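Local coordinates for D-psicose 3-epimerase (Agrobacterium tumefaciens, PDB 2HK0), which interconverts D-psicose and D-fructose by epimerisation at C3, in a metal-dependent reaction carried out by a TIM-barrel enzyme, at residues Y27-F38 and V55-Y63. Numbering follows the deposited sequence.
Sequences YSYWEHEWSAKF and VAAHHINEY
Tyr27 and Val55 lie side by side with CA atoms 6.5 Å apart, and the loop 27-38 turns back across the end of strand 52-56 and the turn after it, bringing Lys37 next to His59. His59 suits this place because its flat ring offers an N-H at its far edge to a bend rich in carbonyls: NE2 donates to Trp34 O, though the modelled 2.5 Å is shorter than such a bond should be and its exact length is doubtful. The CA of Lys37 lies over a face of the imidazole. Tyr27, long enough to span the loop, donates from OH to Ala36 O (2.7 Å) almost straight in line with the C=O bond; both carbonyls belong to the type I turn Glu33-Ala36. Buried Phe38 supplies the apolar half. With CG set between its backbone N and carbonyl carbon (chi1 67°), its flat ring takes Val55 on a face and His59 CB at its edge, and receives the edge of Tyr63 in an offset edge-to-face pair, planes at 79°. Tyr63 suits the margin, its OH lying against the aliphatic stem of exposed Lys37; Ile71 of helix 65-77 touches both aromatic side chains. Such packing joins the first two beta-alpha loops at the C-terminal mouth of a TIM barrel.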
ATOM      1  N   TYR A  27      17.762 -22.832  -6.132  1.00 22.44           N
ATOM      2  CA  TYR A  27      19.188 -22.861  -5.759  1.00 21.66           C
ATOM      3  C   TYR A  27      20.127 -21.909  -6.519  1.00 21.22           C
ATOM      4  O   TYR A  27      21.169 -21.530  -5.985  1.00 21.44           O
ATOM      5  CB  TYR A  27      19.739 -24.299  -5.821  1.00 20.63           C
ATOM      6  CG  TYR A  27      20.242 -24.670  -7.185  1.00 23.37           C
ATOM      7  CD1 TYR A  27      19.353 -24.896  -8.234  1.00 22.88           C
ATOM      8  CD2 TYR A  27      21.612 -24.695  -7.457  1.00 24.14           C
ATOM      9  CE1 TYR A  27      19.807 -25.127  -9.525  1.00 26.94           C
ATOM     10  CE2 TYR A  27      22.084 -24.935  -8.752  1.00 24.52           C
ATOM     11  CZ  TYR A  27      21.172 -25.145  -9.775  1.00 26.80           C
ATOM     12  OH  TYR A  27      21.615 -25.371 -11.051  1.00 29.23           O
ATOM     13  N   SER A  28      19.765 -21.509  -7.736  1.00 20.29           N
ATOM     14  CA  SER A  28      20.602 -20.581  -8.514  1.00 21.32           C
ATOM     15  C   SER A  28      20.821 -19.216  -7.833  1.00 20.61           C
ATOM     16  O   SER A  28      21.611 -18.383  -8.297  1.00 20.10           O
ATOM     17  CB  SER A  28      20.010 -20.360  -9.902  1.00 20.49           C
ATOM     18  OG  SER A  28      20.215 -21.501 -10.708  1.00 23.73           O
ATOM     19  N   TYR A  29      20.093 -18.988  -6.753  1.00 18.81           N
ATOM     20  CA  TYR A  29      20.236 -17.772  -5.955  1.00 18.42           C
ATOM     21  C   TYR A  29      21.713 -17.624  -5.535  1.00 19.02           C
ATOM     22  O   TYR A  29      22.247 -16.526  -5.465  1.00 18.39           O
ATOM     23  CB  TYR A  29      19.373 -17.927  -4.705  1.00 18.68           C
ATOM     24  CG  TYR A  29      19.648 -16.975  -3.563  1.00 16.93           C
ATOM     25  CD1 TYR A  29      19.367 -15.613  -3.674  1.00 17.44           C
ATOM     26  CD2 TYR A  29      20.065 -17.459  -2.328  1.00 16.56           C
ATOM     27  CE1 TYR A  29      19.475 -14.760  -2.573  1.00 17.56           C
ATOM     28  CE2 TYR A  29      20.185 -16.625  -1.228  1.00 16.27           C
ATOM     29  CZ  TYR A  29      19.882 -15.277  -1.348  1.00 19.17           C
ATOM     30  OH  TYR A  29      19.957 -14.464  -0.227  1.00 16.05           O
ATOM     31  N   TRP A  30      22.357 -18.752  -5.264  1.00 20.59           N
ATOM     32  CA  TRP A  30      23.755 -18.781  -4.820  1.00 21.37           C
ATOM     33  C   TRP A  30      24.794 -18.889  -5.949  1.00 23.75           C
ATOM     34  O   TRP A  30      25.996 -18.910  -5.674  1.00 23.82           O
ATOM     35  CB  TRP A  30      23.958 -19.955  -3.849  1.00 20.62           C
ATOM     36  CG  TRP A  30      23.367 -19.759  -2.466  1.00 20.62           C
ATOM     37  CD1 TRP A  30      23.908 -19.037  -1.441  1.00 21.22           C
ATOM     38  CD2 TRP A  30      22.130 -20.291  -1.970  1.00 19.83           C
ATOM     39  NE1 TRP A  30      23.091 -19.082  -0.340  1.00 17.66           N
ATOM     40  CE2 TRP A  30      21.989 -19.845  -0.638  1.00 20.84           C
ATOM     41  CE3 TRP A  30      21.123 -21.098  -2.524  1.00 21.60           C
ATOM     42  CZ2 TRP A  30      20.879 -20.177   0.153  1.00 18.77           C
ATOM     43  CZ3 TRP A  30      20.022 -21.429  -1.742  1.00 20.73           C
ATOM     44  CH2 TRP A  30      19.910 -20.967  -0.416  1.00 20.05           C
ATOM     45  N   GLU A  31      24.359 -18.940  -7.205  1.00 24.75           N
ATOM     46  CA  GLU A  31      25.314 -19.079  -8.306  1.00 27.32           C
ATOM     47  C   GLU A  31      25.319 -17.938  -9.316  1.00 29.56           C
ATOM     48  O   GLU A  31      24.495 -17.019  -9.238  1.00 27.10           O
ATOM     49  CB  GLU A  31      25.060 -20.393  -9.044  1.00 26.22           C
ATOM     50  CG  GLU A  31      25.253 -21.640  -8.193  1.00 29.01           C
ATOM     51  CD  GLU A  31      26.713 -21.858  -7.791  1.00 31.07           C
ATOM     52  OE1 GLU A  31      27.609 -21.471  -8.572  1.00 28.29           O
ATOM     53  OE2 GLU A  31      26.960 -22.426  -6.706  1.00 32.19           O
ATOM     54  N   HIS A  32      26.253 -18.012 -10.270  1.00 30.72           N
ATOM     55  CA  HIS A  32      26.389 -17.004 -11.322  1.00 32.41           C
ATOM     56  C   HIS A  32      26.215 -17.648 -12.686  1.00 33.50           C
ATOM     57  O   HIS A  32      26.056 -16.965 -13.689  1.00 32.65           O
ATOM     58  CB  HIS A  32      27.775 -16.359 -11.276  1.00 34.98           C
ATOM     59  CG  HIS A  32      28.106 -15.732  -9.962  1.00 39.88           C
ATOM     60  ND1 HIS A  32      27.330 -14.746  -9.393  1.00 42.41           N
ATOM     61  CD2 HIS A  32      29.121 -15.961  -9.096  1.00 41.46           C
ATOM     62  CE1 HIS A  32      27.854 -14.395  -8.231  1.00 43.72           C
ATOM     63  NE2 HIS A  32      28.941 -15.117  -8.027  1.00 42.11           N
ATOM     64  N   GLU A  33      26.268 -18.975 -12.711  1.00 34.29           N
ATOM     65  CA  GLU A  33      26.141 -19.736 -13.943  1.00 34.69           C
ATOM     66  C   GLU A  33      25.010 -20.770 -13.814  1.00 35.34           C
ATOM     67  O   GLU A  33      24.842 -21.385 -12.751  1.00 34.17           O
ATOM     68  CB  GLU A  33      27.463 -20.458 -14.212  1.00 37.52           C
ATOM     69  CG  GLU A  33      28.037 -20.253 -15.592  1.00 42.22           C
ATOM     70  CD  GLU A  33      28.400 -18.812 -15.865  1.00 41.81           C
ATOM     71  OE1 GLU A  33      29.155 -18.213 -15.067  1.00 42.07           O
ATOM     72  OE2 GLU A  33      27.932 -18.281 -16.885  1.00 44.19           O
ATOM     73  N   TRP A  34      24.237 -20.968 -14.883  1.00 34.26           N
ATOM     74  CA  TRP A  34      23.156 -21.950 -14.845  1.00 35.23           C
ATOM     75  C   TRP A  34      23.755 -23.360 -14.799  1.00 37.20           C
ATOM     76  O   TRP A  34      23.094 -24.316 -14.402  1.00 37.88           O
ATOM     77  CB  TRP A  34      22.269 -21.852 -16.094  1.00 33.20           C
ATOM     78  CG  TRP A  34      21.577 -20.528 -16.306  1.00 31.86           C
ATOM     79  CD1 TRP A  34      21.748 -19.679 -17.365  1.00 30.42           C
ATOM     80  CD2 TRP A  34      20.578 -19.929 -15.472  1.00 29.96           C
ATOM     81  NE1 TRP A  34      20.915 -18.594 -17.244  1.00 30.74           N
ATOM     82  CE2 TRP A  34      20.186 -18.720 -16.092  1.00 29.14           C
ATOM     83  CE3 TRP A  34      19.975 -20.296 -14.265  1.00 28.97           C
ATOM     84  CZ2 TRP A  34      19.216 -17.873 -15.545  1.00 28.36           C
ATOM     85  CZ3 TRP A  34      19.003 -19.446 -13.716  1.00 29.40           C
ATOM     86  CH2 TRP A  34      18.637 -18.252 -14.359  1.00 28.61           C
ATOM     87  N   SER A  35      25.015 -23.473 -15.214  1.00 39.30           N
ATOM     88  CA  SER A  35      25.720 -24.752 -15.261  1.00 39.62           C
ATOM     89  C   SER A  35      26.130 -25.307 -13.892  1.00 38.71           C
ATOM     90  O   SER A  35      26.502 -26.474 -13.786  1.00 40.03           O
ATOM     91  CB  SER A  35      26.962 -24.620 -16.146  1.00 38.63           C
ATOM     92  OG  SER A  35      27.912 -23.747 -15.555  1.00 42.23           O
ATOM     93  N   ALA A  36      26.074 -24.488 -12.847  1.00 37.33           N
ATOM     94  CA  ALA A  36      26.442 -24.966 -11.517  1.00 35.83           C
ATOM     95  C   ALA A  36      25.499 -26.094 -11.085  1.00 35.71           C
ATOM     96  O   ALA A  36      24.278 -25.948 -11.158  1.00 34.77           O
ATOM     97  CB  ALA A  36      26.388 -23.822 -10.514  1.00 35.67           C
ATOM     98  N   LYS A  37      26.066 -27.216 -10.645  1.00 34.58           N
ATOM     99  CA  LYS A  37      25.274 -28.367 -10.211  1.00 34.49           C
ATOM    100  C   LYS A  37      24.526 -28.106  -8.909  1.00 32.50           C
ATOM    101  O   LYS A  37      25.043 -27.453  -8.001  1.00 32.18           O
ATOM    102  CB  LYS A  37      26.164 -29.595 -10.046  1.00 35.67           C
ATOM    103  CG  LYS A  37      26.727 -30.112 -11.355  1.00 40.28           C
ATOM    104  CD  LYS A  37      27.573 -31.360 -11.124  1.00 44.00           C
ATOM    105  CE  LYS A  37      28.182 -31.856 -12.418  1.00 46.41           C
ATOM    106  NZ  LYS A  37      29.306 -32.804 -12.143  1.00 49.61           N
ATOM    107  N   PHE A  38      23.316 -28.649  -8.811  1.00 29.52           N
ATOM    108  CA  PHE A  38      22.485 -28.440  -7.628  1.00 26.60           C
ATOM    109  C   PHE A  38      22.685 -29.476  -6.513  1.00 24.88           C
ATOM    110  O   PHE A  38      22.241 -29.278  -5.384  1.00 23.60           O
ATOM    111  CB  PHE A  38      21.004 -28.378  -8.056  1.00 26.60           C
ATOM    112  CG  PHE A  38      20.460 -29.682  -8.584  1.00 25.70           C
ATOM    113  CD1 PHE A  38      20.083 -30.702  -7.713  1.00 28.93           C
ATOM    114  CD2 PHE A  38      20.323 -29.889  -9.949  1.00 27.64           C
ATOM    115  CE1 PHE A  38      19.573 -31.917  -8.199  1.00 28.12           C
ATOM    116  CE2 PHE A  38      19.818 -31.096 -10.446  1.00 29.37           C
ATOM    117  CZ  PHE A  38      19.442 -32.112  -9.568  1.00 28.01           C
ATOM    118  N   VAL A  55      14.918 -26.926  -8.585  1.00 20.94           N
ATOM    119  CA  VAL A  55      16.041 -27.180  -9.463  1.00 24.41           C
ATOM    120  C   VAL A  55      15.701 -26.968 -10.942  1.00 24.08           C
ATOM    121  O   VAL A  55      14.529 -26.902 -11.302  1.00 20.81           O
ATOM    122  CB  VAL A  55      16.478 -28.641  -9.214  1.00 26.81           C
ATOM    123  CG1 VAL A  55      17.300 -29.148 -10.340  1.00 32.20           C
ATOM    124  CG2 VAL A  55      17.228 -28.725  -7.867  1.00 27.91           C
ATOM    125  N   ALA A  56      16.727 -26.859 -11.791  1.00 25.47           N
ATOM    126  CA  ALA A  56      16.538 -26.689 -13.238  1.00 27.02           C
ATOM    127  C   ALA A  56      16.552 -28.060 -13.932  1.00 29.13           C
ATOM    128  O   ALA A  56      17.504 -28.832 -13.789  1.00 24.53           O
ATOM    129  CB  ALA A  56      17.633 -25.817 -13.814  1.00 28.99           C
ATOM    130  N   ALA A  57      15.501 -28.344 -14.694  1.00 30.76           N
ATOM    131  CA  ALA A  57      15.365 -29.624 -15.380  1.00 35.86           C
ATOM    132  C   ALA A  57      16.502 -30.045 -16.308  1.00 39.02           C
ATOM    133  O   ALA A  57      16.856 -31.226 -16.337  1.00 38.64           O
ATOM    134  CB  ALA A  57      14.052 -29.659 -16.141  1.00 36.34           C
ATOM    135  N   HIS A  58      17.085 -29.103 -17.050  1.00 43.20           N
ATOM    136  CA  HIS A  58      18.160 -29.444 -17.985  1.00 46.92           C
ATOM    137  C   HIS A  58      19.322 -30.170 -17.304  1.00 47.99           C
ATOM    138  O   HIS A  58      19.905 -31.098 -17.876  1.00 49.31           O
ATOM    139  CB  HIS A  58      18.663 -28.192 -18.735  1.00 49.55           C
ATOM    140  CG  HIS A  58      19.795 -27.480 -18.061  1.00 53.45           C
ATOM    141  ND1 HIS A  58      19.651 -26.802 -16.868  1.00 54.66           N
ATOM    142  CD2 HIS A  58      21.095 -27.338 -18.418  1.00 54.46           C
ATOM    143  CE1 HIS A  58      20.811 -26.272 -16.521  1.00 54.87           C
ATOM    144  NE2 HIS A  58      21.703 -26.582 -17.444  1.00 54.89           N
ATOM    145  N   HIS A  59      19.655 -29.755 -16.088  1.00 48.22           N
ATOM    146  CA  HIS A  59      20.726 -30.396 -15.333  1.00 47.88           C
ATOM    147  C   HIS A  59      20.404 -31.870 -15.148  1.00 46.73           C
ATOM    148  O   HIS A  59      21.273 -32.736 -15.247  1.00 46.85           O
ATOM    149  CB  HIS A  59      20.856 -29.766 -13.946  1.00 49.64           C
ATOM    150  CG  HIS A  59      21.801 -28.610 -13.889  1.00 52.76           C
ATOM    151  ND1 HIS A  59      23.142 -28.731 -14.184  1.00 54.75           N
ATOM    152  CD2 HIS A  59      21.604 -27.313 -13.554  1.00 54.62           C
ATOM    153  CE1 HIS A  59      23.730 -27.557 -14.033  1.00 55.87           C
ATOM    154  NE2 HIS A  59      22.819 -26.681 -13.650  1.00 55.62           N
ATOM    155  N   ILE A  60      19.138 -32.140 -14.869  1.00 44.67           N
ATOM    156  CA  ILE A  60      18.663 -33.491 -14.630  1.00 43.66           C
ATOM    157  C   ILE A  60      18.879 -34.462 -15.796  1.00 42.55           C
ATOM    158  O   ILE A  60      19.171 -35.636 -15.578  1.00 40.15           O
ATOM    159  CB  ILE A  60      17.175 -33.443 -14.226  1.00 43.66           C
ATOM    160  CG1 ILE A  60      17.044 -32.605 -12.950  1.00 43.43           C
ATOM    161  CG2 ILE A  60      16.625 -34.842 -14.021  1.00 43.15           C
ATOM    162  CD1 ILE A  60      15.626 -32.413 -12.453  1.00 43.40           C
ATOM    163  N   ASN A  61      18.763 -33.970 -17.026  1.00 41.82           N
ATOM    164  CA  ASN A  61      18.939 -34.822 -18.198  1.00 42.44           C
ATOM    165  C   ASN A  61      20.376 -35.271 -18.442  1.00 44.04           C
ATOM    166  O   ASN A  61      20.627 -36.114 -19.299  1.00 43.02           O
ATOM    167  CB  ASN A  61      18.423 -34.117 -19.452  1.00 40.60           C
ATOM    168  CG  ASN A  61      16.915 -34.018 -19.476  1.00 39.43           C
ATOM    169  OD1 ASN A  61      16.228 -34.876 -18.935  1.00 38.05           O
ATOM    170  ND2 ASN A  61      16.392 -32.979 -20.116  1.00 39.14           N
ATOM    171  N   GLU A  62      21.315 -34.719 -17.686  1.00 46.26           N
ATOM    172  CA  GLU A  62      22.714 -35.074 -17.875  1.00 48.46           C
ATOM    173  C   GLU A  62      23.263 -36.068 -16.869  1.00 48.60           C
ATOM    174  O   GLU A  62      24.344 -36.625 -17.071  1.00 49.78           O
ATOM    175  CB  GLU A  62      23.574 -33.810 -17.880  1.00 50.08           C
ATOM    176  CG  GLU A  62      23.371 -32.979 -19.136  1.00 52.94           C
ATOM    177  CD  GLU A  62      23.201 -33.856 -20.369  1.00 55.29           C
ATOM    178  OE1 GLU A  62      24.062 -34.737 -20.601  1.00 56.82           O
ATOM    179  OE2 GLU A  62      22.201 -33.670 -21.103  1.00 56.99           O
ATOM    180  N   TYR A  63      22.516 -36.295 -15.795  1.00 48.04           N
ATOM    181  CA  TYR A  63      22.934 -37.230 -14.761  1.00 47.14           C
ATOM    182  C   TYR A  63      22.628 -38.664 -15.155  1.00 46.17           C
ATOM    183  O   TYR A  63      21.648 -38.933 -15.842  1.00 45.68           O
ATOM    184  CB  TYR A  63      22.225 -36.911 -13.443  1.00 48.02           C
ATOM    185  CG  TYR A  63      22.685 -35.632 -12.793  1.00 48.32           C
ATOM    186  CD1 TYR A  63      23.982 -35.509 -12.293  1.00 48.91           C
ATOM    187  CD2 TYR A  63      21.832 -34.539 -12.689  1.00 48.48           C
ATOM    188  CE1 TYR A  63      24.418 -34.320 -11.706  1.00 49.56           C
ATOM    189  CE2 TYR A  63      22.257 -33.347 -12.105  1.00 49.61           C
ATOM    190  CZ  TYR A  63      23.549 -33.245 -11.617  1.00 49.08           C
ATOM    191  OH  TYR A  63      23.963 -32.066 -11.047  1.00 50.14           O
TER